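Local coordinates for D-isomer specific 2-hydroxyacid dehydrogenase family protein (Desulfovibrio vulgaris, PDB 5TX7) that probably catalyses NAD-dependent interconversion of D-2-hydroxyacids and 2-oxoacids, at residues Asp122-Arg126 / Ala127-Thr131. Residues are numbered along the deposited sequence; the frame is centred on the assembly and turned at random.
Sequences DHRIR and AGAWT
Arg124 O accepts the backbone N-H of Ala129 at 2.9 Å, and Gly128 N donates to Ile125 O, also at 2.9 Å. Together, this 6→1 bond and the 5→2 bond within it form a Schellman motif that ends helix 118-126. Gly128, with positive phi (85°), is its C-prime residue and at the same time the N-cap position of the short helix 129-132, so the chain turns directly from one helix into the next. One step earlier, Ala127 N still reaches back to His123 O. The Ala129 methyl lies over one face of the Arg124 guanidinium, 3.5 Å from NH2 and displaced from the group's centre toward that nitrogen. Bends at chi2 (-75°) and chi3 (-58°) fold the arginine chain back across this methyl, while its NE forms a salt bridge with Asp140; Phe138 packs against both residues. Ile125 and Trp130 extend alongside each other, and CD1 of Ile125 approaches CE3 of Trp130 at 3.9 Å. The indole NE1 hydrogen-bonds to Trp136 O, and Pro269 of the second subunit packs against Trp130. Within the first helix, Asp122 is shared between subunits: its OD1 accepts Ile283 N of the second subunit and a weak bond from Arg126 NH2. Its OD2 takes an almost straight salt-bridging hydrogen bond from Arg126 NE, 2.9 Å long and in the guanidinium plane but above that of the carboxylate.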
ATOM      1  N   ASP A 122      10.876  -9.227  -0.039  1.00 68.06           N
ATOM      2  CA  ASP A 122      11.903  -8.752   0.894  1.00 71.65           C
ATOM      3  C   ASP A 122      12.513  -9.905   1.703  1.00 76.06           C
ATOM      4  O   ASP A 122      13.737 -10.003   1.838  1.00 78.19           O
ATOM      5  CB  ASP A 122      11.313  -7.684   1.816  1.00 68.60           C
ATOM      6  CG  ASP A 122      12.302  -7.184   2.845  1.00 69.82           C
ATOM      7  OD1 ASP A 122      13.081  -6.267   2.521  1.00 70.86           O
ATOM      8  OD2 ASP A 122      12.269  -7.672   3.988  1.00 70.57           O
ATOM      9  N   HIS A 123      11.651 -10.783   2.204  1.00 77.67           N
ATOM     10  CA  HIS A 123      12.081 -11.971   2.935  1.00 82.57           C
ATOM     11  C   HIS A 123      12.934 -12.896   2.066  1.00 85.03           C
ATOM     12  O   HIS A 123      13.935 -13.438   2.527  1.00 91.81           O
ATOM     13  CB  HIS A 123      10.861 -12.716   3.495  1.00 86.04           C
ATOM     14  CG  HIS A 123      11.176 -14.059   4.056  1.00 92.21           C
ATOM     15  ND1 HIS A 123      11.466 -14.253   5.388  1.00 96.83           N
ATOM     16  CD2 HIS A 123      11.258 -15.274   3.466  1.00 96.41           C
ATOM     17  CE1 HIS A 123      11.711 -15.535   5.597  1.00101.69           C
ATOM     18  NE2 HIS A 123      11.600 -16.174   4.445  1.00102.33           N
ATOM     19  N   ARG A 124      12.545 -13.059   0.809  1.00 82.35           N
ATOM     20  CA  ARG A 124      13.253 -13.939  -0.115  1.00 83.05           C
ATOM     21  C   ARG A 124      14.622 -13.371  -0.463  1.00 83.03           C
ATOM     22  O   ARG A 124      15.596 -14.112  -0.490  1.00 87.76           O
ATOM     23  CB  ARG A 124      12.420 -14.172  -1.374  1.00 82.15           C
ATOM     24  CG  ARG A 124      11.082 -14.875  -1.102  1.00 81.16           C
ATOM     25  CD  ARG A 124      11.235 -16.354  -0.828  1.00 83.57           C
ATOM     26  NE  ARG A 124      11.894 -17.020  -1.956  1.00 87.43           N
ATOM     27  CZ  ARG A 124      12.993 -17.785  -1.899  1.00 91.45           C
ATOM     28  NH1 ARG A 124      13.615 -18.077  -0.746  1.00 93.48           N
ATOM     29  NH2 ARG A 124      13.463 -18.303  -3.031  1.00 91.64           N
ATOM     30  N   ILE A 125      14.708 -12.063  -0.696  1.00 81.16           N
ATOM     31  CA  ILE A 125      16.013 -11.393  -0.856  1.00 84.84           C
ATOM     32  C   ILE A 125      16.938 -11.705   0.323  1.00 88.44           C
ATOM     33  O   ILE A 125      18.101 -12.031   0.114  1.00 91.40           O
ATOM     34  CB  ILE A 125      15.880  -9.857  -1.029  1.00 84.86           C
ATOM     35  CG1 ILE A 125      15.328  -9.535  -2.420  1.00 84.78           C
ATOM     36  CG2 ILE A 125      17.221  -9.136  -0.861  1.00 87.91           C
ATOM     37  CD1 ILE A 125      14.778  -8.131  -2.543  1.00 81.95           C
ATOM     38  N   ARG A 126      16.408 -11.620   1.542  1.00 89.51           N
ATOM     39  CA  ARG A 126      17.178 -11.852   2.772  1.00 91.77           C
ATOM     40  C   ARG A 126      17.605 -13.313   2.957  1.00 95.92           C
ATOM     41  O   ARG A 126      18.611 -13.583   3.616  1.00 99.23           O
ATOM     42  CB  ARG A 126      16.396 -11.354   3.998  1.00 89.50           C
ATOM     43  CG  ARG A 126      16.287  -9.833   4.035  1.00 86.93           C
ATOM     44  CD  ARG A 126      15.460  -9.316   5.198  1.00 84.35           C
ATOM     45  NE  ARG A 126      15.012  -7.952   4.927  1.00 82.26           N
ATOM     46  CZ  ARG A 126      15.778  -6.858   4.959  1.00 83.55           C
ATOM     47  NH1 ARG A 126      17.065  -6.916   5.301  1.00 87.78           N
ATOM     48  NH2 ARG A 126      15.246  -5.670   4.667  1.00 80.67           N
ATOM     49  N   ALA A 127      16.845 -14.239   2.368  1.00 94.07           N
ATOM     50  CA  ALA A 127      17.245 -15.651   2.258  1.00 97.31           C
ATOM     51  C   ALA A 127      18.162 -15.941   1.044  1.00100.47           C
ATOM     52  O   ALA A 127      18.447 -17.107   0.757  1.00101.67           O
ATOM     53  CB  ALA A 127      16.007 -16.536   2.203  1.00 94.64           C
ATOM     54  N   GLY A 128      18.592 -14.899   0.321  1.00 99.44           N
ATOM     55  CA  GLY A 128      19.520 -15.029  -0.803  1.00100.01           C
ATOM     56  C   GLY A 128      18.903 -15.374  -2.152  1.00 98.35           C
ATOM     57  O   GLY A 128      19.590 -15.900  -3.031  1.00 98.80           O
ATOM     58  N   ALA A 129      17.619 -15.068  -2.333  1.00 94.03           N
ATOM     59  CA  ALA A 129      16.891 -15.496  -3.537  1.00 94.25           C
ATOM     60  C   ALA A 129      17.268 -14.706  -4.791  1.00 94.30           C
ATOM     61  O   ALA A 129      17.153 -15.220  -5.911  1.00 95.73           O
ATOM     62  CB  ALA A 129      15.396 -15.407  -3.308  1.00 91.44           C
ATOM     63  N   TRP A 130      17.720 -13.466  -4.601  1.00 95.24           N
ATOM     64  CA  TRP A 130      18.121 -12.604  -5.713  1.00 96.95           C
ATOM     65  C   TRP A 130      19.470 -13.081  -6.298  1.00101.75           C
ATOM     66  O   TRP A 130      19.626 -13.126  -7.516  1.00 99.58           O
ATOM     67  CB  TRP A 130      18.184 -11.129  -5.266  1.00 96.36           C
ATOM     68  CG  TRP A 130      17.981 -10.101  -6.369  1.00 94.95           C
ATOM     69  CD1 TRP A 130      18.003 -10.321  -7.713  1.00 95.11           C
ATOM     70  CD2 TRP A 130      17.783  -8.685  -6.202  1.00 94.11           C
ATOM     71  NE1 TRP A 130      17.804  -9.144  -8.391  1.00 93.12           N
ATOM     72  CE2 TRP A 130      17.675  -8.122  -7.491  1.00 91.93           C
ATOM     73  CE3 TRP A 130      17.685  -7.839  -5.086  1.00 93.92           C
ATOM     74  CZ2 TRP A 130      17.466  -6.755  -7.703  1.00 91.07           C
ATOM     75  CZ3 TRP A 130      17.469  -6.472  -5.297  1.00 91.69           C
ATOM     76  CH2 TRP A 130      17.364  -5.948  -6.598  1.00 90.59           C
ATOM     77  N   THR A 131      20.422 -13.447  -5.433  1.00106.36           N
ATOM     78  CA  THR A 131      21.682 -14.096  -5.866  1.00113.09           C
ATOM     79  C   THR A 131      21.440 -15.458  -6.543  1.00113.07           C
ATOM     80  O   THR A 131      22.045 -15.766  -7.570  1.00112.85           O
ATOM     81  CB  THR A 131      22.665 -14.328  -4.689  1.00117.40           C
ATOM     82  OG1 THR A 131      21.994 -15.026  -3.633  1.00118.81           O
ATOM     83  CG2 THR A 131      23.197 -13.007  -4.132  1.00115.37           C
TER